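Local coordinates for protein endo-1,4-b-d-mannanase (Trichoderma reesei, PDB 1QNR) that probably hydrolyses the beta-1,4 linkages within mannan chains, as an endo-mannanase of glycoside hydrolase family 5 with a TIM-barrel fold, at residues Asn130-Tyr135 against Asn173-Asp178; Trp164-Glu169 against Gln182-Val187; Leu202-Leu207 against Ala227-Ile232; Gln73-Thr78 against Ile120-Asn125. All blocks are in the same frame, centred on the assembly; numbering follows the deposited sequence. Where two conformers were deposited one is given.

Contact 1: Asn130-Tyr135 against Asn173-Asp178. With NAG (2-acetamido-2-deoxy-beta-D-glucopyranose), chain F.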
# COMPACT_ATOMS: atom_id res chain seq x y z
N ASN A 130 -1.01 22.18 10.11
CA ASN A 130 0.06 21.21 10.42
C ASN A 130 -0.36 19.79 10.06
O ASN A 130 -1.41 19.58 9.45
CB ASN A 130 0.56 21.40 11.89
CG ASN A 130 -0.55 21.00 12.80
OD1 ASN A 130 -1.46 20.26 12.67
ND2 ASN A 130 -0.48 21.58 14.09
N ALA A 131 0.46 18.79 10.42
CA ALA A 131 0.21 17.39 10.01
C ALA A 131 -1.04 16.77 10.58
O ALA A 131 -1.55 15.79 9.96
CB ALA A 131 1.51 16.56 10.32
N THR A 132 -1.58 17.30 11.71
CA THR A 132 -2.83 16.77 12.26
C THR A 132 -4.08 17.58 11.82
O THR A 132 -5.16 16.95 11.64
CB THR A 132 -2.74 16.57 13.78
OG1 THR A 132 -2.44 17.86 14.37
CG2 THR A 132 -1.60 15.57 14.17
N THR A 133 -3.91 18.85 11.54
CA THR A 133 -5.07 19.61 11.00
C THR A 133 -5.24 19.34 9.51
O THR A 133 -6.31 19.72 8.95
CB THR A 133 -4.96 21.13 11.23
OG1 THR A 133 -3.90 21.68 10.48
CG2 THR A 133 -4.74 21.40 12.73
N TRP A 134 -4.31 18.66 8.82
CA TRP A 134 -4.42 18.37 7.39
C TRP A 134 -5.75 17.73 7.02
O TRP A 134 -6.39 18.09 5.99
CB TRP A 134 -3.27 17.40 6.96
CG TRP A 134 -3.33 17.04 5.46
CD1 TRP A 134 -2.81 17.73 4.43
CD2 TRP A 134 -3.85 15.81 4.89
NE1 TRP A 134 -3.08 17.11 3.19
CE2 TRP A 134 -3.66 15.90 3.48
CE3 TRP A 134 -4.48 14.69 5.43
CZ2 TRP A 134 -4.12 14.89 2.62
CZ3 TRP A 134 -4.87 13.66 4.55
CH2 TRP A 134 -4.68 13.75 3.17
N TYR A 135 -6.23 16.80 7.85
CA TYR A 135 -7.46 16.05 7.59
C TYR A 135 -8.70 16.94 7.45
O TYR A 135 -9.67 16.48 6.79
CB TYR A 135 -7.71 15.00 8.71
CG TYR A 135 -6.62 13.90 8.68
CD1 TYR A 135 -6.66 12.83 7.79
CD2 TYR A 135 -5.52 14.00 9.56
CE1 TYR A 135 -5.63 11.89 7.73
CE2 TYR A 135 -4.48 13.04 9.53
CZ TYR A 135 -4.56 11.99 8.61
OH TYR A 135 -3.55 11.04 8.51
N ASN A 173 -1.13 11.99 15.02
CA ASN A 173 -0.49 11.79 16.36
C ASN A 173 -1.20 12.57 17.48
O ASN A 173 -1.31 13.77 17.37
CB ASN A 173 0.98 12.24 16.21
CG ASN A 173 1.73 12.08 17.53
OD1 ASN A 173 1.86 13.11 18.23
ND2 ASN A 173 2.18 10.91 17.86
N GLY A 174 -1.56 11.85 18.55
CA GLY A 174 -2.29 12.49 19.67
C GLY A 174 -3.72 12.90 19.39
O GLY A 174 -4.37 13.43 20.32
N CYS A 175 -4.28 12.68 18.18
CA CYS A 175 -5.64 13.09 17.89
C CYS A 175 -6.66 12.11 18.42
O CYS A 175 -6.42 10.91 18.69
CB CYS A 175 -5.86 13.10 16.34
SG CYS A 175 -4.64 14.10 15.44
N SER A 176 -7.91 12.63 18.58
CA SER A 176 -9.01 11.69 18.78
C SER A 176 -9.00 10.70 17.56
O SER A 176 -8.83 11.19 16.41
CB SER A 176 -10.31 12.47 18.71
OG SER A 176 -11.48 11.68 18.58
N THR A 177 -9.34 9.46 17.82
CA THR A 177 -9.38 8.50 16.70
C THR A 177 -10.54 8.74 15.73
O THR A 177 -10.55 8.26 14.56
CB THR A 177 -9.46 7.04 17.22
OG1 THR A 177 -10.72 6.88 17.91
CG2 THR A 177 -8.28 6.64 18.11
N ASP A 178 -11.49 9.62 16.09
CA ASP A 178 -12.64 9.93 15.20
C ASP A 178 -12.18 10.82 14.05
O ASP A 178 -12.94 10.93 13.05
CB ASP A 178 -13.76 10.66 16.01
CG ASP A 178 -15.05 10.78 15.21
OD1 ASP A 178 -15.57 9.75 14.76
OD2 ASP A 178 -15.50 11.95 15.09
C1 NAG F . -1.35 21.50 15.39
C2 NAG F . -0.69 21.46 16.75
C3 NAG F . -1.81 21.18 17.72
C4 NAG F . -2.82 22.33 17.52
C5 NAG F . -3.41 22.31 16.07
C6 NAG F . -4.42 23.43 15.90
C7 NAG F . 1.68 20.75 17.03
C8 NAG F . 2.61 19.59 17.05
N2 NAG F . 0.40 20.46 16.66
O3 NAG F . -1.25 21.26 19.04
O4 NAG F . -3.92 22.26 18.43
O5 NAG F . -2.29 22.55 15.21
O6 NAG F . -3.83 24.68 16.14
O7 NAG F . 2.02 21.82 17.33
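Thr132, the residue that meets both Asn173 and Cys175 across this contact, places its carbonyl O at the edge of the Tyr135 ring, in the ring plane. One face of that ring carries Trp134 CE3, which lies 3.7 Å above the plane and toward the rim. The Tyr135 hydroxyl is hydrogen-bonded to Arg171 O, tying it to the chain just ahead of 173-178. The aromatics follow, along the chain, a glycosylated Asx turn: Asn130, Ala131 and Thr132 form an N-X-T sequon, and Asn130 ND2 is joined covalently to C1 of an N-acetylglucosamine. The side-chain oxygen of the same asparagine is gripped twice. Thr132 N donates to Asn130 OD1 from above the carbonyl plane, and Thr133 N reaches Asn130 OD1 much more nearly in line with its C=O, at 3.0 Å. With its oxygen so held, the rotation of the linking amide, and with it the direction of the N-glycosidic bond, is restrained. Asn130 N in turn donates to Thr133 OG1 in an almost straight bond of 173°, closing the turn from its other end.

Between the two segments the packing is small and lies at the surface. With its CG2 anti to the carbonyl carbon, Thr132 lays its branched end against Cys175, CB coming within 3.5 Å of SG. A beta-branched threonine suits the spot, giving the sequon its hydroxyl and the sulfur a methyl. Cys175 is disulfide-bonded to Cys172, which fixes where that sulfur sits. Farther on, Ser176 OG caps the start of helix 178-194 by accepting from Asp178 N. The second approach to the loop is Thr132 CG2 to Asn173 O, 3.7 Å.

Contact 2: Trp164-Glu169 against Gln182-Val187; sequences WELGNE and QWATSV. With BMA (beta-D-mannopyranose), chain B.
Leu166 turns its CG anti to its own carbonyl carbon (chi1 -54°), while Trp183 on the facing helix has CG anti to its backbone N (chi1 172°); together these rotations carry the leucine branches and the far corner of the indole into one apolar patch. This is a strand-to-helix contact of a beta-alpha-beta unit in a TIM barrel, joining the residue just past strand 161-165 to helix 178-194. Leu166 serves three helix residues, each with a different part. Its CB rests on Trp183 CH2 at 3.8 Å, approaching the ring obliquely. CD1 lies over the helix backbone, 3.7 Å from Ala184 CA, and the small alanine lets the leucine come that close. CD2 goes to Val187 CG1 at 3.8 Å, the two side chains running alongside each other in opposing senses. Val187 also sets CG2 over one face of the Trp183 ring, toward the rim and 3.5 Å above its plane, so the indole is held from within its own helix as well. Its NE1 finds a hydrogen-bond partner in Gln141, which satisfies the one polar atom of this buried ring.

Leu166 is the first residue past the strand; from it the chain runs through Gly167 to Asn168-Glu169, a pair found at the C-terminal end of a barrel strand in family 5 active sites. Asn168 is held through both ends of its amide, OD1 by Arg54 and ND2 by Asn112. Glu169 was deposited in two conformers; in one of them its extended chain points into the sugar cleft, where mannose O4 donates to Glu169 OE1 at 2.8 Å.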
# COMPACT_ATOMS: atom_id res chain seq x y z
N TRP A 164 -7.90 0.70 -4.65
CA TRP A 164 -7.45 2.09 -4.36
C TRP A 164 -7.18 2.15 -2.84
O TRP A 164 -7.89 1.48 -2.04
CB TRP A 164 -8.56 3.08 -4.71
CG TRP A 164 -8.93 3.09 -6.18
CD1 TRP A 164 -10.14 2.79 -6.72
CD2 TRP A 164 -8.03 3.37 -7.28
NE1 TRP A 164 -10.09 2.92 -8.10
CE2 TRP A 164 -8.78 3.20 -8.46
CE3 TRP A 164 -6.66 3.69 -7.38
CZ2 TRP A 164 -8.28 3.44 -9.74
CZ3 TRP A 164 -6.11 3.85 -8.66
CH2 TRP A 164 -6.93 3.70 -9.81
N GLU A 165 -6.19 2.94 -2.44
CA GLU A 165 -5.80 3.04 -1.02
C GLU A 165 -5.69 4.51 -0.69
O GLU A 165 -5.08 5.35 -1.36
CB GLU A 165 -4.50 2.24 -0.82
CG GLU A 165 -3.98 2.28 0.64
CD GLU A 165 -2.95 1.16 0.84
OE1 GLU A 165 -1.77 1.42 0.51
OE2 GLU A 165 -3.45 0.04 1.20
N LEU A 166 -6.36 4.87 0.46
CA LEU A 166 -6.44 6.31 0.79
C LEU A 166 -5.07 6.89 1.04
O LEU A 166 -4.82 8.05 0.57
CB LEU A 166 -7.42 6.52 1.96
CG LEU A 166 -8.84 5.95 1.81
CD1 LEU A 166 -9.75 6.58 2.91
CD2 LEU A 166 -9.42 6.14 0.42
N GLY A 167 -4.14 6.22 1.75
CA GLY A 167 -2.79 6.79 1.88
C GLY A 167 -1.86 5.68 2.37
O GLY A 167 -2.27 4.57 2.75
N ASN A 168 -0.55 6.03 2.34
CA ASN A 168 0.43 5.14 2.97
C ASN A 168 0.55 5.50 4.47
O ASN A 168 1.10 6.58 4.79
CB ASN A 168 1.80 5.27 2.33
CG ASN A 168 2.85 4.37 3.02
OD1 ASN A 168 2.64 3.15 3.20
ND2 ASN A 168 3.95 4.99 3.41
N GLU A 169 0.11 4.60 5.36
CA GLU A 169 0.32 4.73 6.83
C GLU A 169 -0.28 5.98 7.41
O GLU A 169 0.38 6.65 8.25
CB GLU A 169 1.84 4.61 7.24
CG GLU A 169 2.41 3.30 6.63
CD GLU A 169 3.77 2.95 7.16
OE1 GLU A 169 4.56 3.81 7.60
OE2 GLU A 169 4.13 1.76 7.01
N GLN A 182 -13.81 9.82 10.45
CA GLN A 182 -14.66 10.69 9.62
C GLN A 182 -14.02 11.02 8.29
O GLN A 182 -14.72 10.99 7.25
CB GLN A 182 -15.10 12.02 10.34
CG GLN A 182 -15.94 11.78 11.62
CD GLN A 182 -17.08 10.81 11.43
OE1 GLN A 182 -17.86 10.87 10.42
NE2 GLN A 182 -17.24 9.79 12.29
N TRP A 183 -12.70 11.24 8.24
CA TRP A 183 -12.03 11.52 6.95
C TRP A 183 -12.06 10.26 6.06
O TRP A 183 -12.42 10.36 4.86
CB TRP A 183 -10.57 11.89 7.30
CG TRP A 183 -9.68 12.03 6.07
CD1 TRP A 183 -9.58 13.14 5.23
CD2 TRP A 183 -8.73 11.05 5.56
NE1 TRP A 183 -8.71 12.88 4.20
CE2 TRP A 183 -8.18 11.60 4.40
CE3 TRP A 183 -8.37 9.76 5.99
CZ2 TRP A 183 -7.20 10.90 3.69
CZ3 TRP A 183 -7.39 9.07 5.24
CH2 TRP A 183 -6.82 9.64 4.08
N ALA A 184 -11.74 9.08 6.62
CA ALA A 184 -11.75 7.88 5.78
C ALA A 184 -13.14 7.51 5.28
O ALA A 184 -13.29 7.03 4.13
CB ALA A 184 -11.15 6.70 6.57
N THR A 185 -14.17 7.79 6.11
CA THR A 185 -15.55 7.55 5.67
C THR A 185 -15.86 8.45 4.48
O THR A 185 -16.37 7.94 3.39
CB THR A 185 -16.52 7.84 6.86
OG1 THR A 185 -16.29 6.92 7.91
CG2 THR A 185 -17.99 7.75 6.43
N SER A 186 -15.64 9.75 4.55
CA SER A 186 -15.94 10.66 3.45
C SER A 186 -15.11 10.41 2.20
O SER A 186 -15.66 10.40 1.05
CB SER A 186 -15.71 12.12 3.92
OG SER A 186 -16.17 12.97 2.87
N VAL A 187 -13.77 10.18 2.36
CA VAL A 187 -12.95 10.01 1.15
C VAL A 187 -13.28 8.67 0.49
O VAL A 187 -13.34 8.63 -0.77
CB VAL A 187 -11.45 10.11 1.47
CG1 VAL A 187 -10.55 9.79 0.26
CG2 VAL A 187 -11.07 11.52 2.00
C1 BMA B . 7.98 5.59 11.22
C2 BMA B . 8.85 6.16 10.07
C3 BMA B . 8.27 5.74 8.71
C4 BMA B . 7.98 4.25 8.69
C5 BMA B . 7.17 3.76 9.89
C6 BMA B . 7.19 2.20 10.01
O2 BMA B . 10.19 5.66 10.16
O3 BMA B . 9.08 6.11 7.63
O4 BMA B . 7.31 3.97 7.45
O5 BMA B . 7.90 4.13 11.12
O6 BMA B . 6.24 2.01 11.08

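Contact 3: Leu202-Leu207 against Ala227-Ile232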
# COMPACT_ATOMS: atom_id res chain seq x y z
N LEU A 202 -7.88 1.49 3.51
CA LEU A 202 -7.31 2.67 4.15
C LEU A 202 -5.77 2.77 3.97
O LEU A 202 -5.33 3.92 3.69
CB LEU A 202 -7.67 2.62 5.66
CG LEU A 202 -7.15 3.79 6.54
CD1 LEU A 202 -7.51 5.17 5.99
CD2 LEU A 202 -7.70 3.65 7.99
N GLY A 203 -5.00 1.68 4.11
CA GLY A 203 -3.54 1.80 4.06
C GLY A 203 -2.86 2.03 5.42
O GLY A 203 -1.67 2.31 5.43
N ASP A 204 -3.63 2.00 6.50
CA ASP A 204 -3.01 2.14 7.83
C ASP A 204 -2.19 0.94 8.22
O ASP A 204 -2.25 -0.18 7.70
CB ASP A 204 -4.16 2.41 8.86
CG ASP A 204 -5.06 1.20 8.95
OD1 ASP A 204 -5.63 0.76 7.90
OD2 ASP A 204 -5.23 0.62 10.07
N GLU A 205 -1.37 1.22 9.27
CA GLU A 205 -0.48 0.19 9.87
C GLU A 205 -1.16 -0.83 10.75
O GLU A 205 -0.57 -1.85 11.21
CB GLU A 205 0.61 0.91 10.64
CG GLU A 205 1.51 1.83 9.77
CD GLU A 205 2.26 2.83 10.67
OE1 GLU A 205 1.56 3.86 10.91
OE2 GLU A 205 3.40 2.63 11.19
N GLY A 206 -2.43 -0.53 11.19
CA GLY A 206 -3.14 -1.38 12.13
C GLY A 206 -3.03 -0.93 13.60
O GLY A 206 -3.41 -1.72 14.49
N LEU A 207 -2.44 0.24 13.86
CA LEU A 207 -2.22 0.63 15.26
C LEU A 207 -3.59 0.84 15.94
O LEU A 207 -4.57 1.31 15.36
CB LEU A 207 -1.37 1.92 15.36
CG LEU A 207 -0.08 1.87 14.47
CD1 LEU A 207 0.68 3.22 14.64
CD2 LEU A 207 0.85 0.71 14.83
N ALA A 227 -10.31 -1.53 14.90
CA ALA A 227 -11.68 -2.07 14.82
C ALA A 227 -12.71 -1.06 14.31
O ALA A 227 -13.62 -1.42 13.52
CB ALA A 227 -12.09 -2.70 16.15
N LYS A 228 -12.60 0.20 14.71
CA LYS A 228 -13.51 1.24 14.23
C LYS A 228 -13.32 1.47 12.72
O LYS A 228 -14.27 1.63 11.94
CB LYS A 228 -13.34 2.59 14.96
CG LYS A 228 -13.96 2.52 16.38
CD LYS A 228 -13.95 3.91 17.01
CE LYS A 228 -14.60 3.78 18.41
NZ LYS A 228 -14.78 5.15 19.01
N ASN A 229 -12.05 1.47 12.24
CA ASN A 229 -11.80 1.73 10.84
C ASN A 229 -12.33 0.60 9.95
O ASN A 229 -12.95 0.90 8.88
CB ASN A 229 -10.31 1.96 10.56
CG ASN A 229 -9.74 3.21 11.18
OD1 ASN A 229 -10.46 4.21 11.38
ND2 ASN A 229 -8.41 3.27 11.47
N VAL A 230 -12.08 -0.67 10.38
CA VAL A 230 -12.51 -1.72 9.42
C VAL A 230 -14.02 -1.91 9.39
O VAL A 230 -14.49 -2.58 8.47
CB VAL A 230 -11.85 -3.08 9.74
CG1 VAL A 230 -10.36 -3.04 9.55
CG2 VAL A 230 -12.17 -3.63 11.12
N GLN A 231 -14.80 -1.31 10.25
CA GLN A 231 -16.25 -1.33 10.23
C GLN A 231 -16.84 -0.31 9.28
O GLN A 231 -18.05 -0.36 8.98
CB GLN A 231 -16.84 -1.09 11.67
CG GLN A 231 -16.55 -2.36 12.43
CD GLN A 231 -16.61 -2.35 13.93
OE1 GLN A 231 -15.98 -3.27 14.51
NE2 GLN A 231 -17.29 -1.39 14.52
N ILE A 232 -16.06 0.63 8.69
CA ILE A 232 -16.57 1.62 7.73
C ILE A 232 -17.10 0.89 6.48
O ILE A 232 -16.38 0.07 5.91
CB ILE A 232 -15.44 2.65 7.38
CG1 ILE A 232 -15.06 3.48 8.64
CG2 ILE A 232 -15.86 3.55 6.20
CD1 ILE A 232 -13.83 4.38 8.43
O HOH W 1 -5.92 1.28 12.63
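Leu202 and Asn229 make the direct touch: the methyl CD2 of Leu202 comes to 3.6 Å from Asn229 ND2 and only slightly farther from Asn229 CG, so a branched apolar tip lies against the amide end. The contact belongs to the TIM barrel, joining the loop that follows strand 199-201 to the short helix 226-230. Leu202 gets there with CG anti to its backbone N (chi1 180°), which directs its branches out of the loop and toward the helix.

The polar half of the contact runs through one water. It donates to Asp204 OD2 at 2.7 Å and to Leu207 O at 3.0 Å, and accepts a weak bond from Asn229 ND2 at 3.4 Å. Asparagine suits this buried place, since its amide can lie against the leucine methyl and still offer an N-H to the water. Asp204 OD2 supplies the acceptor on the loop side, and also receives a weak bond from Gly206 N. Gly203 and Gly206 both have positive phi, angles at which a side chain would collide with the preceding carbonyl O.

Farther out, Leu202 packs on Trp183 and Ala184 of helix 178-194, and Asn229 on Val181 of the same helix, so that helix backs both partners. Between the two glycines, Glu205 leaves the contact for the sugar cleft, where it forms a salt bridge with Arg171 and bonds to a mannose O6. Just beyond the asparagine, Ile232 N donates to Asn229 O at 3.1 Å.

Contact 4: Gln73-Thr78 against Ile120-Asn125; sequences QKLSAT and INAYVN
A small mixed sheet outside the barrel strands, made of 60-61, 73-74 and 81-82, packs here against helix 119-127, an element inserted between barrel strand 105-109 and helix 138-155. The central feature is a CH-pi contact. Leu75 CD1 stands over the middle of the Tyr123 ring, 3.6 Å from its centroid and only 11° off the ring normal. Leucine suits the place because one methyl, CD1, covers the ring and touches Ala122 CB at 4.0 Å, and the other, CD2, adds a contact near Tyr123 CE2. The small alanine suits a tight place beside Leu75. The nearest pair of alpha carbons is Leu75 CA and Tyr123 CA, 6.4 Å apart.

Polar support comes from Gln73, two residues earlier and on the same side of the chain. Its CG is anti to the backbone N (chi1 179°) and the chain stays extended, so the amide reaches the phenol oxygen. There Gln73 NE2 donates to Tyr123 OH at 3.2 Å, in a bent bond with the hydroxyl tilted out of the amide plane. Amide and ring stand nearly perpendicular, 86° apart. Both ends of that buried amide have further partners, NE2 bonding to Asp60 and OE1 to Gln143, which fixes its rotation and thereby the donor offered to the tyrosine.

Past the strand, Ser76 OG accepts from Thr78 N in an ST turn. Around the contact, Asp60 of strand 60-61 is touched by Leu75, Ala122 and Tyr123, whereas helix 138-155 supplies Tyr147 against Gln73, Gln143 against Leu75 and Tyr144 against the tyrosine.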
# COMPACT_ATOMS: atom_id res chain seq x y z
N GLN A 73 2.48 15.90 -8.98
CA GLN A 73 1.66 17.06 -8.59
C GLN A 73 2.55 18.12 -7.92
O GLN A 73 3.39 17.74 -7.06
CB GLN A 73 0.56 16.54 -7.61
CG GLN A 73 -0.36 17.68 -7.10
CD GLN A 73 -1.51 17.20 -6.27
OE1 GLN A 73 -2.69 17.59 -6.40
NE2 GLN A 73 -1.27 16.31 -5.24
N LYS A 74 2.31 19.41 -8.29
CA LYS A 74 3.00 20.54 -7.63
C LYS A 74 1.95 21.26 -6.79
O LYS A 74 0.88 21.66 -7.31
CB LYS A 74 3.57 21.47 -8.72
CG LYS A 74 4.12 22.75 -8.02
CD LYS A 74 4.74 23.75 -9.01
CE LYS A 74 4.96 25.08 -8.28
NZ LYS A 74 5.32 26.20 -9.22
N LEU A 75 2.21 21.38 -5.50
CA LEU A 75 1.30 21.97 -4.52
C LEU A 75 1.73 23.40 -4.22
O LEU A 75 2.84 23.58 -3.76
CB LEU A 75 1.26 21.10 -3.24
CG LEU A 75 0.66 19.69 -3.55
CD1 LEU A 75 0.92 18.75 -2.40
CD2 LEU A 75 -0.83 19.81 -3.89
N SER A 76 0.83 24.35 -4.47
CA SER A 76 1.17 25.78 -4.25
C SER A 76 -0.10 26.50 -3.76
O SER A 76 -1.21 26.33 -4.31
CB SER A 76 1.55 26.31 -5.67
OG SER A 76 1.55 27.70 -5.70
N ALA A 77 0.17 27.54 -2.94
CA ALA A 77 -0.91 28.41 -2.45
C ALA A 77 -1.56 29.21 -3.58
O ALA A 77 -2.71 29.66 -3.36
CB ALA A 77 -0.23 29.49 -1.56
N THR A 78 -0.89 29.42 -4.70
CA THR A 78 -1.50 30.21 -5.78
C THR A 78 -1.92 29.44 -6.99
O THR A 78 -2.14 30.01 -8.05
CB THR A 78 -0.55 31.37 -6.16
OG1 THR A 78 0.69 30.85 -6.68
CG2 THR A 78 -0.31 32.25 -4.94
N ILE A 120 1.98 14.50 3.30
CA ILE A 120 1.15 15.46 4.03
C ILE A 120 2.00 16.75 4.17
O ILE A 120 1.43 17.86 4.07
CB ILE A 120 0.68 14.91 5.40
CG1 ILE A 120 -0.48 13.93 5.10
CG2 ILE A 120 0.24 16.07 6.34
CD1 ILE A 120 -1.08 13.19 6.32
N ASN A 121 3.30 16.65 4.48
CA ASN A 121 4.15 17.86 4.66
C ASN A 121 4.16 18.74 3.43
O ASN A 121 4.15 20.00 3.58
CB ASN A 121 5.59 17.45 5.04
CG ASN A 121 6.49 18.66 5.29
OD1 ASN A 121 7.46 18.92 4.55
ND2 ASN A 121 6.17 19.28 6.38
N ALA A 122 4.11 18.22 2.20
CA ALA A 122 4.08 19.08 1.00
C ALA A 122 2.74 19.83 0.97
O ALA A 122 2.68 21.02 0.52
CB ALA A 122 4.27 18.22 -0.25
N TYR A 123 1.59 19.24 1.38
CA TYR A 123 0.33 19.98 1.51
C TYR A 123 0.43 21.03 2.59
O TYR A 123 -0.09 22.16 2.36
CB TYR A 123 -0.79 18.96 1.77
CG TYR A 123 -1.26 18.09 0.65
CD1 TYR A 123 -0.59 16.90 0.33
CD2 TYR A 123 -2.41 18.41 -0.14
CE1 TYR A 123 -1.01 16.08 -0.71
CE2 TYR A 123 -2.85 17.61 -1.18
CZ TYR A 123 -2.16 16.42 -1.43
OH TYR A 123 -2.61 15.61 -2.46
N VAL A 124 1.03 20.75 3.76
CA VAL A 124 1.16 21.76 4.81
C VAL A 124 1.99 22.94 4.30
O VAL A 124 1.62 24.12 4.56
CB VAL A 124 1.86 21.12 6.05
CG1 VAL A 124 2.31 22.17 7.08
CG2 VAL A 124 0.90 20.09 6.66
N ASN A 125 3.03 22.73 3.55
CA ASN A 125 3.84 23.87 3.02
C ASN A 125 2.97 24.78 2.11
O ASN A 125 3.19 26.02 2.12
CB ASN A 125 5.02 23.33 2.16
CG ASN A 125 6.15 22.73 2.96
OD1 ASN A 125 6.27 22.99 4.17
ND2 ASN A 125 6.98 21.91 2.31

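How the contacts relate
Contacts 2 and 3 are the closest pair, their centres about 10 Å apart. Their loops adjoin at the sugar cleft, where Glu169 N probably donates to Gly203 O at 2.9 Å, and Glu169 and Glu205 both bond to mannose. Contact 1 lies about 13 Å from contact 2, centre to centre, and meets it through aromatics: Tyr135 CD1 is 3.5 Å from Trp183 CD2. Trp134 packs with CZ3 on Trp183 CZ2 and brings NE1 to 3.3 Å from Tyr123 CB, so that contact 1 bridges contacts 2 and 4. Contact 4 is remote from contact 3, at about 26 Å between centres, and belongs to the outer packing rather than the cleft.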